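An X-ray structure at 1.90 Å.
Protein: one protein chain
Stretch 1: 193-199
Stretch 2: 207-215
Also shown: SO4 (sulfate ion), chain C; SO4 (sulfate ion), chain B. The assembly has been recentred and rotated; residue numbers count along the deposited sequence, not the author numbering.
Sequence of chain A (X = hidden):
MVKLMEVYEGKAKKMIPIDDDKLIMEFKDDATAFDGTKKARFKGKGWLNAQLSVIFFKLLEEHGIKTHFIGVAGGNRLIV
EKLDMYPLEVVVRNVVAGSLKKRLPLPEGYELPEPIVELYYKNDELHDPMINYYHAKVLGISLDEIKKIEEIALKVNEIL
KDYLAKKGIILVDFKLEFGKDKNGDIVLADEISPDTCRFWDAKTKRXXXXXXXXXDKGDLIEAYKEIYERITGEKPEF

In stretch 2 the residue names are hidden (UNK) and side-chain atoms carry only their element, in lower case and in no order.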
# COMPACT_ATOMS: atom_id res chain seq x y z
N SER A 193 9.21 -17.74 -13.38
CA SER A 193 9.89 -17.67 -14.67
C SER A 193 10.46 -16.28 -14.91
O SER A 193 10.20 -15.35 -14.14
CB SER A 193 8.90 -18.01 -15.79
OG SER A 193 8.01 -16.93 -16.01
N PRO A 194 11.22 -16.11 -16.01
CA PRO A 194 11.70 -14.77 -16.37
C PRO A 194 10.57 -13.79 -16.71
O PRO A 194 10.82 -12.59 -16.85
CB PRO A 194 12.57 -15.04 -17.60
CG PRO A 194 13.01 -16.46 -17.44
CD PRO A 194 11.82 -17.15 -16.87
N ASP A 195 9.34 -14.30 -16.87
CA ASP A 195 8.15 -13.45 -16.98
C ASP A 195 7.73 -12.82 -15.64
O ASP A 195 7.22 -11.70 -15.62
CB ASP A 195 6.95 -14.26 -17.53
CG ASP A 195 6.82 -14.17 -19.05
OD1 ASP A 195 5.69 -14.38 -19.56
OD2 ASP A 195 7.82 -13.90 -19.75
N THR A 196 7.95 -13.54 -14.55
CA THR A 196 7.46 -13.12 -13.23
C THR A 196 8.57 -12.69 -12.25
O THR A 196 8.29 -12.29 -11.12
CB THR A 196 6.61 -14.22 -12.58
OG1 THR A 196 7.37 -15.43 -12.47
CG2 THR A 196 5.34 -14.48 -13.40
N CYS A 197 9.82 -12.77 -12.70
CA CYS A 197 10.96 -12.41 -11.87
C CYS A 197 11.81 -11.40 -12.62
O CYS A 197 11.83 -11.40 -13.86
CB CYS A 197 11.85 -13.62 -11.60
SG CYS A 197 11.08 -15.06 -10.84
N ARG A 198 12.52 -10.55 -11.88
CA ARG A 198 13.63 -9.82 -12.47
C ARG A 198 14.94 -10.52 -12.13
O ARG A 198 15.24 -10.77 -10.95
CB ARG A 198 13.64 -8.35 -12.04
CG ARG A 198 12.62 -7.52 -12.78
CD ARG A 198 12.70 -6.04 -12.42
NE ARG A 198 11.71 -5.27 -13.18
CZ ARG A 198 10.46 -5.04 -12.77
NH1 ARG A 198 10.04 -5.49 -11.60
NH2 ARG A 198 9.63 -4.34 -13.53
N PHE A 199 15.68 -10.88 -13.18
CA PHE A 199 16.96 -11.57 -13.09
C PHE A 199 18.04 -10.71 -13.74
O PHE A 199 17.91 -10.38 -14.92
CB PHE A 199 16.93 -12.90 -13.87
CG PHE A 199 15.95 -13.93 -13.36
CD1 PHE A 199 15.85 -14.25 -12.00
CD2 PHE A 199 15.18 -14.66 -14.27
CE1 PHE A 199 14.98 -15.25 -11.57
CE2 PHE A 199 14.30 -15.66 -13.84
CZ PHE A 199 14.20 -15.95 -12.49
N UNK A 207 19.61 -7.19 -17.75
CA UNK A 207 18.35 -7.91 -17.56
C UNK A 207 18.32 -9.20 -18.36
O UNK A 207 18.64 -9.22 -19.55
c UNK A 207 17.17 -7.03 -17.97
o UNK A 207 17.02 -5.92 -17.10
N UNK A 208 17.94 -10.28 -17.68
CA UNK A 208 17.72 -11.56 -18.34
C UNK A 208 16.30 -12.02 -18.00
O UNK A 208 16.10 -13.08 -17.40
c UNK A 208 20.23 -12.30 -18.24
c UNK A 208 21.17 -13.25 -17.50
c UNK A 208 18.77 -12.58 -17.86
c UNK A 208 20.42 -12.41 -19.75
N UNK A 209 15.33 -11.19 -18.40
CA UNK A 209 13.94 -11.34 -17.99
C UNK A 209 13.02 -10.54 -18.91
O UNK A 209 13.45 -10.02 -19.95
c UNK A 209 13.76 -10.87 -16.54
o UNK A 209 14.89 -9.19 -15.26
c UNK A 209 14.27 -9.45 -16.31
o UNK A 209 14.05 -8.58 -17.19
N UNK A 210 11.76 -10.42 -18.51
CA UNK A 210 10.74 -9.72 -19.29
C UNK A 210 11.05 -8.23 -19.56
O UNK A 210 10.48 -7.65 -20.49
c UNK A 210 9.38 -9.87 -18.61
c UNK A 210 6.91 -9.76 -18.70
c UNK A 210 5.69 -9.48 -19.53
c UNK A 210 8.18 -9.62 -19.51
n UNK A 210 4.43 -9.55 -18.73
N UNK A 211 11.94 -7.62 -18.78
CA UNK A 211 12.33 -6.21 -19.01
C UNK A 211 13.01 -6.01 -20.37
O UNK A 211 13.02 -4.90 -20.91
c UNK A 211 13.22 -5.68 -17.88
o UNK A 211 13.04 -4.99 -15.61
c UNK A 211 12.42 -5.18 -16.67
o UNK A 211 11.20 -4.96 -16.78
N UNK A 212 13.59 -7.08 -20.90
CA UNK A 212 14.18 -7.08 -22.24
C UNK A 212 13.09 -6.80 -23.29
O UNK A 212 13.33 -6.10 -24.27
c UNK A 212 16.17 -8.49 -21.65
c UNK A 212 14.92 -8.41 -22.52
c UNK A 212 15.29 -8.57 -24.00
N UNK A 213 11.90 -7.35 -23.06
CA UNK A 213 10.72 -7.07 -23.89
C UNK A 213 10.08 -5.73 -23.54
O UNK A 213 9.75 -4.96 -24.45
c UNK A 213 5.95 -7.56 -23.95
c UNK A 213 7.23 -7.87 -23.47
c UNK A 213 9.70 -8.21 -23.78
c UNK A 213 6.87 -7.26 -26.15
c UNK A 213 8.33 -7.87 -24.31
c UNK A 213 8.14 -7.57 -25.67
c UNK A 213 5.78 -7.26 -25.29
N UNK A 214 9.90 -5.46 -22.25
CA UNK A 214 9.31 -4.19 -21.79
C UNK A 214 10.04 -2.98 -22.37
O UNK A 214 9.40 -2.02 -22.81
n UNK A 214 6.88 -7.30 -15.96
c UNK A 214 9.29 -4.10 -20.26
c UNK A 214 8.12 -4.57 -18.09
c UNK A 214 8.22 -4.93 -19.57
n UNK A 214 9.05 -6.65 -16.37
c UNK A 214 7.74 -6.49 -16.57
n UNK A 214 7.28 -5.52 -17.36
N UNK A 215 11.37 -3.02 -22.35
CA UNK A 215 12.16 -1.85 -22.73
C UNK A 215 13.10 -2.05 -23.92
O UNK A 215 14.05 -1.27 -24.11
c UNK A 215 11.22 -1.47 -18.11
c UNK A 215 11.14 0.08 -20.41
c UNK A 215 12.02 -0.99 -20.34
c UNK A 215 10.30 0.38 -19.34
c UNK A 215 12.92 -1.32 -21.50
c UNK A 215 12.05 -1.76 -19.19
c UNK A 215 10.34 -0.39 -18.19
S SO4 C . 3.52 -5.99 -17.05
O1 SO4 C . 4.37 -6.98 -17.71
O2 SO4 C . 2.14 -6.17 -17.52
O3 SO4 C . 3.58 -6.20 -15.61
O4 SO4 C . 3.98 -4.65 -17.39
S SO4 B . 6.65 -3.95 -11.01
O1 SO4 B . 7.88 -3.46 -10.42
O2 SO4 B . 6.92 -5.12 -11.85
O3 SO4 B . 5.74 -4.30 -9.92
O4 SO4 B . 6.06 -2.92 -11.84
O HOH W 1 3.96 -12.00 -20.77

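Position 207 carries one carbon and then one oxygen, the pattern of a hydroxymethyl group. Its CA lies 3.6 Å from Phe199 O, and the side chain itself makes no close contact with stretch 1. This is Ser207, a small residue that suits a buried turn where its hydroxyl finds a partner just beyond the stretch.

Position 208 has four carbons, forked at the second, and no heteroatom. Its backbone N donates to Phe199 O at 2.8 Å, with a nearly straight angle of 165°, and its CB lies 4.4 Å from Phe199 CB. The fork identifies Leu208, an apolar side chain fit for a buried site. Leu208 O lies at the edge of the Phe199 ring and finds no hydrogen-bonding partner.

At position 209 two carbons end in two oxygens, and CB points toward stretch 1, 3.3 Å from Cys197 O. The short carboxylate marks Asp209. Its OD1 accepts from Phe199 N at 2.8 Å, while OD2 accepts from the N of position 211 at 2.8 Å, capping the turn that leads into the helix. A short acid suits this place because one carboxylate can serve two backbone amides, one on each stretch.

Position 210 shows four carbons in a row ending in nitrogen, all torsions t. Its N donates to Pro194 O at 2.9 Å, and a carbon of the extended chain passes 3.7 Å from Asp195 O. This is Lys210, long and straight enough to pass Asp195 and still carry NZ to O1 of the chain C sulfate at 2.8 Å.

Position 211 again has two carbons and two oxygens, one of them 2.8 Å from Arg198 NE. This is Asp211, whose OD2 accepts from that nitrogen in a salt bridge, a buried carboxylate meeting the partly exposed Arg198.

Position 212, one carbon bearing two more, is Val212; position 213, a carbon and a six-carbon ring, is Phe213. Both are buried, apolar and out of reach of stretch 1.

Position 214 has three carbons, a nitrogen, and a carbon bearing two nitrogens, one of these 3.7 Å from Arg198 NH2. This is Arg214, whose guanidinium has enough N-H groups to serve both Asp211 and a sulfate: NH2 donates to Asp211 OD1 at 2.8 Å, so Asp211 offsets the two like charges, while NE and NH1 bind the chain C ion.

Position 215, another carbon and six-carbon ring, is Phe215, exposed just after the helix; its CB points toward stretch 1, but the ring stays out of contact.

The contact thus works through backbone pairing at Phe199 and Pro194, reinforced by Asp209, and through Asp211, which bridges both arginines. Sulfates neutralise charge further: Arg198 NH1 lies 3.2 Å from O2 of the chain B ion.

Stretch 2 207-215: SLDKDVFRF
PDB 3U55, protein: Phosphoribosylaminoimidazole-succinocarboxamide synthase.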